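Local coordinates for MaoC domain protein dehydratase (Chloroflexus aurantiacus, PDB 4E3E), which catalyses the reversible dehydration of beta-methylmalyl-CoA to mesaconyl-CoA in the glyoxylate assimilation cycle, at residues F10-R15 and R149-N154; I20-P25 and P78-N83; L114-D119 and P156-V161; T122-V127 and I143-V148. All blocks are in the same frame, centred on the assembly; numbering follows the deposited sequence.

Contact 1: F10-R15 and R149-N154; sequences FFEDFR and RKRDPN
One face of the Phe10 ring carries the CB of Arg151, a CH-pi contact in which CB lies 3.9 Å from the ring centroid, while Arg149 O sits at the ring edge. The guanidinium of Arg151 has two acidic neighbours: Asp13 at its edge, the planes only 17° apart, and Glu12 OE2 over one face, offset toward the rim. Together they form a salt-bridge network that ties the short 3-10 turn 11-13 to the loop leaving strand 138-149. Asp13 is gripped end-on, Arg151 NH1 giving to OD2 at 3.0 Å and NH2 to OD1 at 3.0 Å. Asp13 OD2 also accepts from Phe10 N at 2.7 Å, on its anti side, so the carboxylate is fixed from both segments. An alanine in place of Asp13 would probably leave the guanidinium without its in-plane mate and freer to turn, and Phe10 N without this acceptor. Glu12 works differently: its CG stands between the backbone N and the carbonyl carbon (chi1 64°), and its two oxygens take successive backbone amides on their syn lone pairs. Arg151 N reaches Glu12 OE1 at 3.1 Å, and Asp152 N reaches Glu12 OE2 at 2.8 Å. The Glu12-Arg151 salt bridge is long and a matter of charge alone, since no guanidinium N-H points at OE2. The backbones join where Phe11 N donates to Arg149 O at 2.9 Å, with 166° at the hydrogen.

Contact 2: I20-P25 and P78-N83; sequences IVHATP and PDISLN
A His-carboxylate hydrogen bond, His22 to Asp79, joins strand 19-27 to helix 65-80, the long helix that packs against the sheet in this hot-dog fold. His22 ND1 donates to Asp79 OD2 over 2.7 Å with 164° at the hydrogen. The carboxylate oxygen lies near the ring plane, and ring and carboxylate are almost coplanar at 16°; the lone pair used is the anti one, facing away from OD1. Water 2 donates to Asp79 OD2 at 2.7 Å and accepts from Ala23 N at 2.9 Å, so the water carries the link on to the backbone beyond His22, and water 1 adds a weak bond to the same oxygen while also donating to Val21 O. Beside this polar pair Ile20 CD1 packs on Ile80 CD1 at 3.7 Å, and Ile80 CG1 comes 4.0 Å from His22 CE1. Ala23 borders the subunit interface, packing on Gly191 of the second subunit. The imidazole is held at both nitrogens, since NE2 is hydrogen-bonded to Ser109 OG on the adjoining strand 104-116. Bonds at both nitrogens should fix the ring's rotation, while Asp79 OD2 is the acceptor on which the histidine and waters converge.

Contact 3: L114-D119 and P156-V161; sequences LRQNKD and PAPETV. With SO4 (sulfate ion), chain C.
Arg115 and Gln116 both leave their strand with CG anti to the backbone N (chi1 -176° and 176°), which starts Gln116 toward Ala157 and sets Arg115 CG beside Thr160, 3.8 Å from its CG2, the arginine and threonine side chains lying alongside and pointing the same way. The backbones meet in a single antiparallel beta bridge, Leu114 with Val161, by which the loop 156-161 pairs with the end of strand 104-116. Both bonds of this hydrogen-bonded pair are present: Leu114 N gives to Val161 O at 2.8 Å, appreciably bent at 139°, and Val161 N gives to Leu114 O at 2.9 Å. Side chains extend the contact. Leu114 CD1 touches Pro158 CB at 3.8 Å, the side chains crossing at about a right angle. The amide end of Gln116 lies against the methyl of Ala157, with CD 3.5 Å from CB, while its OE1 accepts from Lys150 NZ. Past a bend at chi3, the guanidinium of Arg115 turns its edge to a sulfate ion, probably from the crystallisation liquor. Arg115 NH1 holds the ion's O3 at 2.8 Å, and Lys118 NZ holds its O2 at 2.8 Å; weaker bonds come from Arg115 NH2 and Lys118 N. An alanine at Arg115 would probably leave the sulfate with fewer donors and open a gap beside Thr160 CG2 where Arg115 CG now lies. Next to the bridge, Thr160 CA makes a CA-H...O contact of 3.3 Å with Leu114 O.

Contact 4: T122-V127 and I143-V148; sequences TGVVYV and IRWVMV
Val148 N gives its hydrogen to Gly123 O at 2.7 Å, the shortest polar bond between these strands and, at 177°, almost straight. Five more backbone bonds follow in antiparallel register, pairing Gly123 with Val148, Val125 with Val146 and Val127 with Arg144. Between them lie the non-hydrogen-bonded pairs Val124-Met147 (a selenomethionine) and Tyr126-Trp145, whose side chains share one face of the sheet. There Trp145 CB lies over the Tyr126 ring, 3.8 Å from its centroid, as a CH-pi contact, and chi1 of 56° brings Trp145 CG to 3.5 Å from Tyr126 CE2. The tyrosine ring and the five-membered ring of Trp145 are nearly parallel (21°) but slid apart, so they barely overlap. On the other face Val125 CG1 is tightly packed, 3.4 Å from Val146 CG2 and 3.5 Å from Val148 CG2. Arg144 lies on this face too, its CG 3.8 Å from Val127 CG2; its NH1 bonds Asn87 OD1, and its NH2 bonds Thr76 and Ser81. Asn87 probably binds substrate, making Arg144 a likely second-shell residue. The valine face meets Ile80 of helix 65-80, and the whole is a beta hairpin within the antiparallel sheet that wraps the helix of a hot-dog fold.

In the fold
Contact 4 is the hairpin to which the other three attach. Contact 3 joins it through neighbouring strands, with Arg115 O 2.8 Å from Val124 N, and contact 1 follows directly on the strand that ends at Arg149. Contacts 1 and 3, their centres about 10 Å apart, share the packing of Phe11 on Gln116 and Pro158. Contact 2 meets contact 4 through Ile80 on Arg144 and Val127, and contact 1 where Asn83 O lies 3.0 Å from Arg149 N. Contacts 2 and 3 do not touch, their centres about 22 Å apart. Nearest the probable substrate site are contact 4, with Arg144 at Asn87, and contact 1, whose Arg149 side chain comes within about 4 Å of that of Ile85.

Contact 1: F10-R15 and R149-N154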
# COMPACT_ATOMS: atom_id res chain seq x y z
N PHE A 10 3.85 -24.47 21.92
CA PHE A 10 4.78 -24.04 22.97
C PHE A 10 5.96 -25.00 22.94
O PHE A 10 5.91 -26.01 22.23
CB PHE A 10 4.09 -24.02 24.34
CG PHE A 10 3.15 -22.87 24.51
CD1 PHE A 10 1.85 -22.93 24.00
CD2 PHE A 10 3.55 -21.72 25.19
CE1 PHE A 10 0.97 -21.86 24.16
CE2 PHE A 10 2.68 -20.65 25.34
CZ PHE A 10 1.40 -20.72 24.83
N PHE A 11 7.03 -24.70 23.69
CA PHE A 11 8.26 -25.49 23.56
C PHE A 11 8.06 -27.00 23.72
O PHE A 11 8.54 -27.78 22.89
CB PHE A 11 9.38 -24.99 24.49
CG PHE A 11 10.65 -25.81 24.40
CD1 PHE A 11 11.46 -25.76 23.26
CD2 PHE A 11 11.02 -26.66 25.44
CE1 PHE A 11 12.61 -26.52 23.17
CE2 PHE A 11 12.17 -27.42 25.36
CZ PHE A 11 12.97 -27.35 24.22
N GLU A 12 7.33 -27.39 24.77
CA GLU A 12 7.11 -28.81 25.08
C GLU A 12 6.25 -29.53 24.03
O GLU A 12 6.18 -30.76 24.01
CB GLU A 12 6.52 -28.99 26.50
CG GLU A 12 5.13 -28.40 26.72
CD GLU A 12 5.15 -26.98 27.28
OE1 GLU A 12 5.79 -26.09 26.67
OE2 GLU A 12 4.51 -26.76 28.33
N ASP A 13 5.61 -28.75 23.17
CA ASP A 13 4.75 -29.29 22.12
C ASP A 13 5.53 -29.84 20.93
O ASP A 13 4.99 -30.64 20.16
CB ASP A 13 3.74 -28.25 21.66
CG ASP A 13 2.82 -27.79 22.77
OD1 ASP A 13 2.49 -28.60 23.67
OD2 ASP A 13 2.41 -26.61 22.76
N PHE A 14 6.78 -29.42 20.78
CA PHE A 14 7.59 -29.82 19.64
C PHE A 14 8.18 -31.21 19.79
O PHE A 14 8.56 -31.62 20.89
CB PHE A 14 8.70 -28.80 19.38
CG PHE A 14 8.21 -27.47 18.87
CD1 PHE A 14 7.70 -27.35 17.57
CD2 PHE A 14 8.25 -26.33 19.68
CE1 PHE A 14 7.24 -26.12 17.10
CE2 PHE A 14 7.79 -25.11 19.22
CZ PHE A 14 7.29 -24.99 17.92
N ARG A 15 8.24 -31.94 18.68
CA ARG A 15 8.87 -33.25 18.65
C ARG A 15 9.98 -33.29 17.61
O ARG A 15 9.77 -32.90 16.46
CB ARG A 15 7.84 -34.35 18.36
CG ARG A 15 6.84 -34.58 19.48
CD ARG A 15 7.52 -35.04 20.76
NE ARG A 15 6.56 -35.22 21.86
CZ ARG A 15 6.11 -34.25 22.64
NH1 ARG A 15 6.51 -33.00 22.47
NH2 ARG A 15 5.24 -34.53 23.60
N ARG A 149 8.55 -20.01 24.56
CA ARG A 149 7.98 -20.20 25.89
C ARG A 149 7.51 -21.63 26.10
O ARG A 149 6.97 -22.27 25.19
CB ARG A 149 6.77 -19.29 26.09
CG ARG A 149 7.08 -17.82 26.21
CD ARG A 149 5.80 -17.06 26.50
NE ARG A 149 5.99 -15.62 26.36
CZ ARG A 149 5.76 -14.94 25.24
NH1 ARG A 149 5.30 -15.54 24.15
NH2 ARG A 149 5.98 -13.64 25.22
N LYS A 150 7.71 -22.12 27.31
CA LYS A 150 7.03 -23.31 27.76
C LYS A 150 5.69 -22.86 28.31
O LYS A 150 5.61 -21.84 29.00
CB LYS A 150 7.83 -24.03 28.85
CG LYS A 150 8.99 -24.84 28.32
CD LYS A 150 9.78 -25.51 29.44
CE LYS A 150 9.03 -26.67 30.06
NZ LYS A 150 9.86 -27.39 31.07
N ARG A 151 4.63 -23.59 28.00
CA ARG A 151 3.32 -23.32 28.59
C ARG A 151 3.35 -23.73 30.06
O ARG A 151 2.95 -22.95 30.94
CB ARG A 151 2.22 -24.06 27.83
CG ARG A 151 0.82 -23.87 28.38
CD ARG A 151 -0.17 -24.76 27.65
NE ARG A 151 0.36 -26.11 27.50
CZ ARG A 151 0.89 -26.61 26.38
NH1 ARG A 151 0.93 -25.88 25.27
NH2 ARG A 151 1.37 -27.84 26.38
N ASP A 152 3.85 -24.93 30.33
CA ASP A 152 3.97 -25.44 31.69
C ASP A 152 5.45 -25.57 32.08
O ASP A 152 6.13 -26.47 31.60
CB ASP A 152 3.26 -26.79 31.80
CG ASP A 152 3.48 -27.47 33.16
OD1 ASP A 152 3.67 -26.77 34.18
OD2 ASP A 152 3.44 -28.73 33.19
N PRO A 153 5.94 -24.68 32.98
CA PRO A 153 7.33 -24.75 33.44
C PRO A 153 7.75 -26.15 33.90
O PRO A 153 8.91 -26.53 33.75
CB PRO A 153 7.37 -23.77 34.61
CG PRO A 153 6.30 -22.77 34.30
CD PRO A 153 5.21 -23.56 33.62
N ASN A 154 6.80 -26.93 34.42
CA ASN A 154 7.09 -28.27 34.95
C ASN A 154 7.16 -29.40 33.93
O ASN A 154 7.63 -30.49 34.25
CB ASN A 154 6.10 -28.65 36.06
CG ASN A 154 6.26 -27.78 37.29
OD1 ASN A 154 5.31 -27.11 37.70
ND2 ASN A 154 7.45 -27.77 37.88

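Contact 2: I20-P25 and P78-N83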
# COMPACT_ATOMS: atom_id res chain seq x y z
N ILE A 20 5.86 -30.01 9.98
CA ILE A 20 4.67 -29.20 10.04
C ILE A 20 4.38 -28.61 8.66
O ILE A 20 5.23 -27.92 8.07
CB ILE A 20 4.81 -28.06 11.06
CG1 ILE A 20 5.14 -28.62 12.46
CG2 ILE A 20 3.54 -27.21 11.08
CD1 ILE A 20 5.56 -27.57 13.46
N VAL A 21 3.18 -28.88 8.15
CA VAL A 21 2.72 -28.30 6.89
C VAL A 21 1.92 -27.03 7.21
O VAL A 21 0.87 -27.11 7.82
CB VAL A 21 1.85 -29.29 6.07
CG1 VAL A 21 1.34 -28.63 4.78
CG2 VAL A 21 2.65 -30.55 5.75
N HIS A 22 2.45 -25.88 6.84
CA HIS A 22 1.86 -24.62 7.16
C HIS A 22 0.67 -24.23 6.32
O HIS A 22 0.57 -24.58 5.17
CB HIS A 22 2.91 -23.52 7.15
CG HIS A 22 4.09 -23.80 8.04
ND1 HIS A 22 4.00 -23.85 9.34
CD2 HIS A 22 5.39 -24.07 7.74
CE1 HIS A 22 5.17 -24.12 9.86
NE2 HIS A 22 6.03 -24.25 8.89
N ALA A 23 -0.20 -23.45 6.90
CA ALA A 23 -1.37 -22.95 6.22
C ALA A 23 -1.08 -21.82 5.24
O ALA A 23 -0.04 -21.26 5.24
CB ALA A 23 -2.39 -22.52 7.23
N THR A 24 -2.08 -21.48 4.45
CA THR A 24 -2.05 -20.29 3.65
C THR A 24 -1.00 -20.16 2.60
O THR A 24 -0.20 -19.29 2.63
CB THR A 24 -1.92 -19.06 4.56
OG1 THR A 24 -2.58 -19.31 5.77
CG2 THR A 24 -2.50 -17.87 3.92
N PRO A 25 -1.05 -21.03 1.63
CA PRO A 25 -0.23 -20.89 0.45
C PRO A 25 -0.55 -19.58 -0.24
O PRO A 25 -1.64 -19.11 -0.20
CB PRO A 25 -0.64 -22.06 -0.41
CG PRO A 25 -1.95 -22.44 0.06
CD PRO A 25 -2.04 -22.09 1.49
N PRO A 78 2.73 -18.80 12.57
CA PRO A 78 1.65 -19.36 13.42
C PRO A 78 2.06 -20.63 14.18
O PRO A 78 1.71 -20.78 15.35
CB PRO A 78 0.54 -19.67 12.40
CG PRO A 78 0.78 -18.72 11.28
CD PRO A 78 2.29 -18.68 11.16
N ASP A 79 2.84 -21.51 13.53
CA ASP A 79 3.20 -22.82 14.10
C ASP A 79 4.54 -22.87 14.82
O ASP A 79 4.75 -23.75 15.66
CB ASP A 79 3.19 -23.87 13.00
CG ASP A 79 1.87 -23.92 12.26
OD1 ASP A 79 0.82 -24.04 12.93
OD2 ASP A 79 1.86 -23.84 11.02
N ILE A 80 5.45 -21.96 14.49
CA ILE A 80 6.81 -22.02 15.03
C ILE A 80 7.08 -20.94 16.06
O ILE A 80 7.60 -21.24 17.13
CB ILE A 80 7.87 -21.96 13.90
CG1 ILE A 80 7.63 -23.06 12.86
CG2 ILE A 80 9.30 -21.99 14.45
CD1 ILE A 80 7.60 -24.47 13.42
N SER A 81 6.72 -19.69 15.76
CA SER A 81 7.19 -18.57 16.58
C SER A 81 6.08 -17.73 17.20
O SER A 81 6.37 -16.70 17.82
CB SER A 81 8.20 -17.69 15.82
OG SER A 81 7.69 -17.29 14.55
N LEU A 82 4.83 -18.17 17.06
CA LEU A 82 3.73 -17.48 17.73
C LEU A 82 4.03 -17.26 19.22
O LEU A 82 3.78 -16.18 19.76
CB LEU A 82 2.40 -18.21 17.52
CG LEU A 82 1.15 -17.44 17.96
CD1 LEU A 82 1.00 -16.13 17.20
CD2 LEU A 82 -0.11 -18.28 17.82
N ASN A 83 4.59 -18.27 19.88
CA ASN A 83 4.92 -18.20 21.30
C ASN A 83 6.42 -18.04 21.61
O ASN A 83 6.89 -18.42 22.68
CB ASN A 83 4.35 -19.43 22.01
CG ASN A 83 2.86 -19.58 21.77
OD1 ASN A 83 2.09 -18.71 22.17
ND2 ASN A 83 2.46 -20.65 21.08
O HOH W 1 -0.12 -26.36 10.83
O HOH W 2 0.01 -22.49 9.68

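Contact 3: L114-D119 and P156-V161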
# COMPACT_ATOMS: atom_id res chain seq x y z
N LEU A 114 16.21 -29.46 19.46
CA LEU A 114 15.54 -28.98 20.66
C LEU A 114 16.55 -28.88 21.81
O LEU A 114 17.39 -29.77 21.98
CB LEU A 114 14.42 -29.94 21.09
CG LEU A 114 13.15 -30.10 20.23
CD1 LEU A 114 12.27 -31.23 20.77
CD2 LEU A 114 12.39 -28.78 20.17
N ARG A 115 16.46 -27.80 22.58
CA ARG A 115 17.23 -27.67 23.82
C ARG A 115 16.50 -26.78 24.82
O ARG A 115 16.42 -25.56 24.63
CB ARG A 115 18.66 -27.15 23.58
CG ARG A 115 19.49 -27.10 24.87
CD ARG A 115 20.85 -26.44 24.71
NE ARG A 115 20.76 -24.99 24.47
CZ ARG A 115 20.84 -24.05 25.42
NH1 ARG A 115 20.99 -24.39 26.70
NH2 ARG A 115 20.75 -22.77 25.09
N GLN A 116 16.00 -27.39 25.89
CA GLN A 116 15.37 -26.64 26.96
C GLN A 116 16.42 -25.74 27.59
O GLN A 116 17.55 -26.17 27.81
CB GLN A 116 14.77 -27.57 28.02
CG GLN A 116 14.19 -26.82 29.20
CD GLN A 116 13.29 -27.69 30.06
OE1 GLN A 116 12.22 -28.11 29.63
NE2 GLN A 116 13.73 -27.95 31.29
N ASN A 117 16.05 -24.49 27.87
CA ASN A 117 16.96 -23.56 28.53
C ASN A 117 17.20 -23.93 29.99
O ASN A 117 16.39 -24.64 30.61
CB ASN A 117 16.50 -22.11 28.36
CG ASN A 117 16.84 -21.56 26.99
OD1 ASN A 117 18.01 -21.57 26.58
ND2 ASN A 117 15.82 -21.10 26.26
N LYS A 118 18.32 -23.45 30.53
CA LYS A 118 18.74 -23.81 31.88
C LYS A 118 17.76 -23.38 32.97
O LYS A 118 17.59 -24.09 33.97
CB LYS A 118 20.15 -23.30 32.17
CG LYS A 118 21.22 -24.25 31.66
CD LYS A 118 22.48 -23.52 31.26
CE LYS A 118 23.28 -24.34 30.26
NZ LYS A 118 24.36 -23.50 29.70
N ASP A 119 17.09 -22.23 32.79
CA ASP A 119 16.08 -21.78 33.76
C ASP A 119 14.77 -22.59 33.70
O ASP A 119 13.89 -22.41 34.54
CB ASP A 119 15.82 -20.27 33.65
CG ASP A 119 15.14 -19.87 32.34
OD1 ASP A 119 14.78 -20.74 31.52
OD2 ASP A 119 14.96 -18.65 32.14
N PRO A 156 8.28 -32.08 31.32
CA PRO A 156 9.62 -32.66 31.17
C PRO A 156 10.38 -32.09 29.97
O PRO A 156 9.78 -31.77 28.94
CB PRO A 156 9.33 -34.16 30.96
CG PRO A 156 7.90 -34.23 30.54
CD PRO A 156 7.22 -33.10 31.26
N ALA A 157 11.69 -31.93 30.13
CA ALA A 157 12.57 -31.47 29.06
C ALA A 157 12.68 -32.56 27.99
O ALA A 157 12.71 -33.75 28.33
CB ALA A 157 13.94 -31.13 29.62
N PRO A 158 12.74 -32.18 26.70
CA PRO A 158 13.08 -33.17 25.68
C PRO A 158 14.57 -33.47 25.77
O PRO A 158 15.33 -32.71 26.38
CB PRO A 158 12.77 -32.44 24.37
CG PRO A 158 12.99 -31.00 24.69
CD PRO A 158 12.57 -30.83 26.13
N GLU A 159 15.00 -34.58 25.17
CA GLU A 159 16.42 -34.84 25.04
C GLU A 159 17.01 -33.74 24.18
O GLU A 159 16.44 -33.37 23.15
CB GLU A 159 16.66 -36.20 24.40
CG GLU A 159 18.10 -36.65 24.49
CD GLU A 159 18.38 -37.89 23.67
OE1 GLU A 159 17.53 -38.81 23.68
OE2 GLU A 159 19.45 -37.94 23.03
N THR A 160 18.15 -33.19 24.60
CA THR A 160 18.82 -32.15 23.83
C THR A 160 19.38 -32.71 22.53
O THR A 160 20.17 -33.65 22.55
CB THR A 160 19.95 -31.50 24.65
OG1 THR A 160 19.38 -30.82 25.77
CG2 THR A 160 20.74 -30.50 23.79
N VAL A 161 18.95 -32.14 21.41
CA VAL A 161 19.55 -32.42 20.11
C VAL A 161 19.78 -31.09 19.40
O VAL A 161 18.84 -30.36 19.12
CB VAL A 161 18.67 -33.33 19.22
CG1 VAL A 161 19.28 -33.47 17.82
CG2 VAL A 161 18.49 -34.70 19.87
S SO4 C . 21.44 -21.01 28.43
O1 SO4 C . 21.02 -20.20 29.59
O2 SO4 C . 22.83 -21.49 28.61
O3 SO4 C . 20.53 -22.18 28.33
O4 SO4 C . 21.39 -20.19 27.19

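Contact 4: T122-V127 and I143-V148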
# COMPACT_ATOMS: atom_id res chain seq x y z
N THR A 122 11.93 -21.65 29.24
CA THR A 122 11.90 -21.57 27.79
C THR A 122 12.76 -22.68 27.18
O THR A 122 13.43 -23.43 27.90
CB THR A 122 12.46 -20.23 27.29
OG1 THR A 122 13.77 -20.04 27.83
CG2 THR A 122 11.56 -19.06 27.70
N GLY A 123 12.74 -22.78 25.85
CA GLY A 123 13.58 -23.72 25.13
C GLY A 123 13.85 -23.25 23.71
O GLY A 123 13.11 -22.43 23.15
N VAL A 124 14.92 -23.78 23.13
CA VAL A 124 15.32 -23.45 21.77
C VAL A 124 14.88 -24.55 20.82
O VAL A 124 15.17 -25.73 21.05
CB VAL A 124 16.86 -23.30 21.69
CG1 VAL A 124 17.32 -23.02 20.26
CG2 VAL A 124 17.34 -22.23 22.66
N VAL A 125 14.20 -24.17 19.75
CA VAL A 125 13.80 -25.13 18.71
C VAL A 125 14.45 -24.73 17.39
O VAL A 125 14.44 -23.56 17.01
CB VAL A 125 12.25 -25.27 18.63
CG1 VAL A 125 11.57 -23.92 18.66
CG2 VAL A 125 11.78 -26.08 17.40
N TYR A 126 15.06 -25.72 16.73
CA TYR A 126 15.71 -25.53 15.44
C TYR A 126 14.77 -26.11 14.43
O TYR A 126 14.32 -27.26 14.59
CB TYR A 126 17.04 -26.28 15.37
CG TYR A 126 18.07 -25.77 16.34
CD1 TYR A 126 18.00 -26.08 17.70
CD2 TYR A 126 19.13 -24.97 15.91
CE1 TYR A 126 18.94 -25.61 18.60
CE2 TYR A 126 20.09 -24.49 16.81
CZ TYR A 126 19.98 -24.82 18.15
OH TYR A 126 20.91 -24.35 19.04
N VAL A 127 14.48 -25.33 13.38
CA VAL A 127 13.63 -25.80 12.27
C VAL A 127 14.32 -25.66 10.92
O VAL A 127 15.08 -24.72 10.69
CB VAL A 127 12.25 -25.08 12.24
CG1 VAL A 127 11.45 -25.39 13.50
CG2 VAL A 127 12.41 -23.58 12.02
N ILE A 143 17.57 -22.71 7.79
CA ILE A 143 17.41 -23.15 9.16
C ILE A 143 17.28 -21.90 10.00
O ILE A 143 17.98 -20.91 9.77
CB ILE A 143 18.63 -23.98 9.61
CG1 ILE A 143 18.67 -25.32 8.87
CG2 ILE A 143 18.64 -24.18 11.13
CD1 ILE A 143 20.04 -25.96 8.88
N ARG A 144 16.37 -21.92 10.96
CA ARG A 144 16.35 -20.86 11.95
C ARG A 144 16.11 -21.50 13.30
O ARG A 144 15.60 -22.63 13.38
CB ARG A 144 15.31 -19.77 11.61
CG ARG A 144 13.85 -20.05 11.97
CD ARG A 144 13.02 -18.80 11.71
NE ARG A 144 11.56 -19.00 11.76
CZ ARG A 144 10.75 -18.43 12.65
NH1 ARG A 144 11.24 -17.63 13.62
NH2 ARG A 144 9.44 -18.65 12.58
N TRP A 145 16.49 -20.79 14.35
CA TRP A 145 16.20 -21.26 15.69
C TRP A 145 15.65 -20.15 16.52
O TRP A 145 16.02 -18.99 16.35
CB TRP A 145 17.39 -22.00 16.34
CG TRP A 145 18.70 -21.25 16.43
CD1 TRP A 145 19.28 -20.70 17.56
CD2 TRP A 145 19.66 -20.98 15.34
NE1 TRP A 145 20.49 -20.12 17.26
CE2 TRP A 145 20.78 -20.25 15.95
CE3 TRP A 145 19.70 -21.26 13.97
CZ2 TRP A 145 21.87 -19.82 15.21
CZ3 TRP A 145 20.81 -20.82 13.23
CH2 TRP A 145 21.86 -20.11 13.84
N VAL A 146 14.70 -20.51 17.38
CA VAL A 146 13.89 -19.56 18.13
C VAL A 146 13.81 -19.98 19.60
O VAL A 146 13.80 -21.17 19.91
CB VAL A 146 12.44 -19.44 17.57
CG1 VAL A 146 12.43 -18.71 16.25
CG2 VAL A 146 11.82 -20.81 17.35
N MSE A 147 13.75 -18.99 20.48
CA MSE A 147 13.55 -19.26 21.89
C MSE A 147 12.07 -19.20 22.12
O MSE A 147 11.45 -18.16 21.90
CB MSE A 147 14.25 -18.19 22.70
CG MSE A 147 14.10 -18.58 24.16
SE MSE A 147 15.07 -17.24 25.20
CE MSE A 147 16.88 -18.02 25.08
N VAL A 148 11.48 -20.33 22.53
CA VAL A 148 10.03 -20.44 22.69
C VAL A 148 9.63 -20.67 24.15
O VAL A 148 10.28 -21.44 24.87
CB VAL A 148 9.45 -21.57 21.81
CG1 VAL A 148 7.92 -21.59 21.87
CG2 VAL A 148 9.91 -21.41 20.38